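Local coordinates for protein HTH-type transcriptional regulator YgaV (Escherichia coli K12, PDB 3CUO) that regulates large-scale gene expression in response to sulfide as a DNA-binding factor of the ArsR family, acting as both repressor and activator, at residues A[27-30]-A[31-35]; A[87-90]-A[91-95]. All blocks are in the same frame, centred on the assembly; numbering follows the deposited sequence.

Contact 1. Residues A[27-30]-A[31-35]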
loop_
_atom_site.group_PDB
_atom_site.type_symbol
_atom_site.label_atom_id
_atom_site.label_comp_id
_atom_site.label_asym_id
_atom_site.label_seq_id
_atom_site.Cartn_x
_atom_site.Cartn_y
_atom_site.Cartn_z
ATOM N N LEU A 27 -9.631 3.949 0.573
ATOM C CA LEU A 27 -9.811 2.797 -0.299
ATOM C C LEU A 27 -11.205 2.692 -0.835
ATOM O O LEU A 27 -11.377 2.357 -1.998
ATOM C CB LEU A 27 -9.462 1.436 0.389
ATOM C CG LEU A 27 -7.993 1.190 0.640
ATOM C CD1 LEU A 27 -7.875 -0.168 1.354
ATOM C CD2 LEU A 27 -7.063 1.250 -0.642
ATOM N N LEU A 28 -12.203 2.927 -0.006
ATOM C CA LEU A 28 -13.615 2.917 -0.498
ATOM C C LEU A 28 -13.823 3.965 -1.548
ATOM O O LEU A 28 -14.451 3.730 -2.587
ATOM C CB LEU A 28 -14.580 3.172 0.668
ATOM C CG LEU A 28 -14.526 2.233 1.852
ATOM C CD1 LEU A 28 -15.607 2.518 2.873
ATOM C CD2 LEU A 28 -14.649 0.811 1.291
ATOM N N ILE A 29 -13.233 5.126 -1.328
ATOM C CA ILE A 29 -13.296 6.250 -2.327
ATOM C C ILE A 29 -12.734 5.818 -3.663
ATOM O O ILE A 29 -13.381 6.005 -4.749
ATOM C CB ILE A 29 -12.562 7.492 -1.829
ATOM C CG1 ILE A 29 -13.347 8.253 -0.778
ATOM C CG2 ILE A 29 -12.202 8.527 -3.002
ATOM C CD1 ILE A 29 -12.450 9.349 -0.051
ATOM N N LEU A 30 -11.517 5.309 -3.621
ATOM C CA LEU A 30 -10.813 4.813 -4.825
ATOM C C LEU A 30 -11.552 3.667 -5.473
ATOM O O LEU A 30 -11.670 3.669 -6.673
ATOM C CB LEU A 30 -9.356 4.469 -4.531
ATOM C CG LEU A 30 -8.487 5.581 -3.987
ATOM C CD1 LEU A 30 -7.139 5.026 -3.511
ATOM C CD2 LEU A 30 -8.263 6.693 -5.005
ATOM N N CYS A 31 -12.164 2.765 -4.691
ATOM C CA CYS A 31 -13.042 1.732 -5.273
ATOM C C CYS A 31 -14.244 2.330 -5.970
ATOM O O CYS A 31 -14.575 1.907 -7.093
ATOM C CB CYS A 31 -13.604 0.779 -4.231
ATOM S SG CYS A 31 -12.451 -0.378 -3.575
ATOM N N MET A 32 -14.953 3.248 -5.289
ATOM C CA MET A 32 -16.077 3.937 -5.921
ATOM C C MET A 32 -15.663 4.670 -7.175
ATOM O O MET A 32 -16.425 4.766 -8.160
ATOM C CB MET A 32 -16.733 4.939 -4.944
ATOM C CG MET A 32 -18.154 5.438 -5.376
ATOM S SD MET A 32 -19.454 4.117 -5.312
ATOM C CE MET A 32 -19.228 3.321 -3.788
ATOM N N LEU A 33 -14.487 5.277 -7.158
ATOM C CA LEU A 33 -14.078 6.012 -8.339
ATOM C C LEU A 33 -13.679 5.106 -9.490
ATOM O O LEU A 33 -13.699 5.552 -10.616
ATOM C CB LEU A 33 -12.953 6.990 -8.014
ATOM C CG LEU A 33 -13.219 8.162 -7.056
ATOM C CD1 LEU A 33 -11.889 8.974 -6.982
ATOM C CD2 LEU A 33 -14.408 8.968 -7.526
ATOM N N SER A 34 -13.269 3.860 -9.233
ATOM C CA SER A 34 -12.859 2.972 -10.338
ATOM C C SER A 34 -13.962 2.847 -11.370
ATOM O O SER A 34 -15.120 2.510 -11.055
ATOM C CB SER A 34 -12.498 1.565 -9.849
ATOM O OG SER A 34 -11.476 1.580 -8.860
ATOM N N GLY A 35 -13.615 3.132 -12.611
ATOM C CA GLY A 35 -14.558 3.043 -13.709
ATOM C C GLY A 35 -15.515 4.203 -13.809
ATOM O O GLY A 35 -16.224 4.350 -14.836
#

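Contact 2. Residues A[87-90]-A[91-95]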
loop_
_atom_site.group_PDB
_atom_site.type_symbol
_atom_site.label_atom_id
_atom_site.label_comp_id
_atom_site.label_asym_id
_atom_site.label_seq_id
_atom_site.Cartn_x
_atom_site.Cartn_y
_atom_site.Cartn_z
ATOM N N ASN A 87 -5.414 1.698 -9.767
ATOM C CA ASN A 87 -6.253 0.633 -10.281
ATOM C C ASN A 87 -5.559 -0.732 -10.132
ATOM O O ASN A 87 -6.221 -1.725 -9.804
ATOM C CB ASN A 87 -6.559 0.909 -11.726
ATOM C CG ASN A 87 -7.567 2.076 -11.894
ATOM O OD1 ASN A 87 -7.411 2.931 -12.765
ATOM N ND2 ASN A 87 -8.547 2.110 -11.052
ATOM N N ALA A 88 -4.247 -0.746 -10.355
ATOM C CA ALA A 88 -3.431 -1.984 -10.160
ATOM C C ALA A 88 -3.463 -2.485 -8.742
ATOM O O ALA A 88 -3.572 -3.690 -8.490
ATOM C CB ALA A 88 -1.991 -1.733 -10.581
ATOM N N ILE A 89 -3.318 -1.567 -7.778
ATOM C CA ILE A 89 -3.285 -1.966 -6.379
ATOM C C ILE A 89 -4.658 -2.401 -5.931
ATOM O O ILE A 89 -4.820 -3.428 -5.254
ATOM C CB ILE A 89 -2.711 -0.845 -5.537
ATOM C CG1 ILE A 89 -1.243 -0.728 -5.896
ATOM C CG2 ILE A 89 -2.981 -1.072 -3.985
ATOM C CD1 ILE A 89 -0.643 0.556 -5.606
ATOM N N ILE A 90 -5.679 -1.615 -6.272
ATOM C CA ILE A 90 -7.048 -2.027 -6.031
ATOM C C ILE A 90 -7.386 -3.431 -6.530
ATOM O O ILE A 90 -7.976 -4.230 -5.820
ATOM C CB ILE A 90 -8.078 -0.944 -6.606
ATOM C CG1 ILE A 90 -8.048 0.276 -5.696
ATOM C CG2 ILE A 90 -9.438 -1.536 -6.675
ATOM C CD1 ILE A 90 -9.265 1.259 -5.942
ATOM N N ALA A 91 -7.000 -3.726 -7.751
ATOM C CA ALA A 91 -7.262 -5.020 -8.356
ATOM C C ALA A 91 -6.509 -6.135 -7.608
ATOM O O ALA A 91 -7.072 -7.235 -7.375
ATOM C CB ALA A 91 -6.837 -4.971 -9.829
ATOM N N THR A 92 -5.269 -5.874 -7.178
ATOM C CA THR A 92 -4.567 -6.876 -6.338
ATOM C C THR A 92 -5.256 -7.039 -4.980
ATOM O O THR A 92 -5.377 -8.162 -4.471
ATOM C CB THR A 92 -3.098 -6.474 -6.175
ATOM O OG1 THR A 92 -2.497 -6.457 -7.474
ATOM C CG2 THR A 92 -2.323 -7.419 -5.284
ATOM N N LEU A 93 -5.704 -5.932 -4.370
ATOM C CA LEU A 93 -6.361 -6.046 -3.078
ATOM C C LEU A 93 -7.636 -6.894 -3.209
ATOM O O LEU A 93 -7.935 -7.745 -2.381
ATOM C CB LEU A 93 -6.662 -4.678 -2.497
ATOM C CG LEU A 93 -5.481 -3.837 -2.022
ATOM C CD1 LEU A 93 -6.003 -2.507 -1.619
ATOM C CD2 LEU A 93 -4.773 -4.435 -0.877
ATOM N N LYS A 94 -8.409 -6.635 -4.252
ATOM C CA LYS A 94 -9.523 -7.519 -4.619
ATOM C C LYS A 94 -9.149 -8.993 -4.665
ATOM O O LYS A 94 -9.794 -9.790 -3.993
ATOM C CB LYS A 94 -10.237 -7.077 -5.923
ATOM C CG LYS A 94 -10.987 -5.756 -5.769
ATOM C CD LYS A 94 -11.682 -5.237 -7.129
ATOM C CE LYS A 94 -11.029 -3.979 -7.744
ATOM N NZ LYS A 94 -11.364 -3.619 -9.227
ATOM N N ASN A 95 -8.131 -9.362 -5.437
ATOM C CA ASN A 95 -7.663 -10.749 -5.533
ATOM C C ASN A 95 -7.249 -11.318 -4.202
ATOM O O ASN A 95 -7.512 -12.489 -3.925
ATOM C CB ASN A 95 -6.485 -10.877 -6.519
ATOM C CG ASN A 95 -6.919 -10.822 -7.953
ATOM O OD1 ASN A 95 -8.008 -11.270 -8.287
ATOM N ND2 ASN A 95 -6.065 -10.270 -8.825
HETATM O O HOH W 1 -8.661 -1.845 -10.360
#

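Contact 1. Residues A[27-30]-A[31-35]
Met-32 N donates to Leu-28 O at 2.8 Å, with an N-H...O angle of 173°, near the C-terminal end of helix 24-33; Cys-31 N to Leu-27 O and Leu-33 N to Ile-29 O continue the i to i+4 series. The series closes at Leu-30 O, which takes the hydroxyl of Ser-34, OG lying 3.0 Å away, while the bond from Ser-34 N to the same oxygen is weak. Ser-34 is the first residue to leave helical backbone angles. With chi1 at -57° its OG stands beside its own backbone N and thus turns back to the carbonyl one turn earlier.

Apolar contact runs along one flank. Ile-29 and Leu-33 extend side by side in the same direction, the methyl CG2 of Ile-29 lying 4.0 Å from CD1 of Leu-33. Leu-33 CG also sits 3.2 Å from Ile-29 O, so this side chain shields the carbonyl that its own N-H engages. Ile-29 meets Leu-59 and Met-62 of helix 52-64. Met-32 packs both on Leu-44 of helix 41-48 and on Leu-4 of the second subunit.

In this buried stretch the carbonyls of Leu-27 to Leu-30 each take an N-H from the next turn, the Ser-34 hydroxyl reinforcing the weak last bond, while Met-32 joins the predicted helix-turn-helix to the dimer partner.

Contact 2. Residues A[87-90]-A[91-95]
Lys-94 N donates to Ile-90 O at 2.9 Å and almost straight, 177° at the hydrogen, in a regular backbone ladder along helix 84-97; Leu-93 N to Ile-89 O, Thr-92 N to Ala-88 O and Ala-91 N to Asn-87 O complete the set.

The polar side chains have their main partners on the second subunit. Lys-94 NZ forms a salt bridge with Glu-3 of that subunit. Within its own helix, a water close to Asn-87 O makes at most a weak bond to NZ, and this bridge is doubtful. Thr-92 OG1 hydrogen-bonds its counterpart, Thr-92 OG1 of the second subunit; it also lies 3.1 Å from Ala-88 O.

Outward from the ladder, the chain of Lys-94 bends at chi3 (-110°) and crosses the side chain of Ile-90. The 3.1 Å between Lys-94 CE and Ile-90 CG2 is too short to trust for two non-bonded carbons, which makes the end of the lysine chain doubtful in detail. Ile-89 and Leu-93 instead run alongside each other, CG2 of Ile-89 lying 4.1 Å from CD1 of Leu-93. Ile-89 packs on Leu-17 and Met-21 of helix 11-21, and Leu-93 touches Ile-89 of the second subunit.

A methionine replacing Lys-94 would probably leave Glu-3 of the second subunit without its charged mate across the interface. The chemistry is that of a dimer-interface helix: apolar residues pack within and between subunits, while Thr-92 pairs with Thr-92 of the second subunit and Lys-94 with Glu-3 of the second subunit.

Overall arrangement
Contact 1 lies on helix 24-33 and contact 2 on helix 84-97, the last of the chain; their centres are about 11 Å apart. Contact 1 comes first in sequence, and helices 41-48 and 52-64 and the antiparallel strands 68-72 and 77-81 intervene, so the fold brings an early and a late helix together. They touch directly: Ile-90 CD1 lies 3.4 Å from Leu-30 C and 3.7 Å from Ser-34 OG. Leu-93 also packs on Leu-27. Both contacts reach the second subunit. This geometry links the predicted helix-turn-helix (41-64), packed against contact 1, to the dimer interface, consistent with the dimeric winged-helix architecture of ArsR-family regulators.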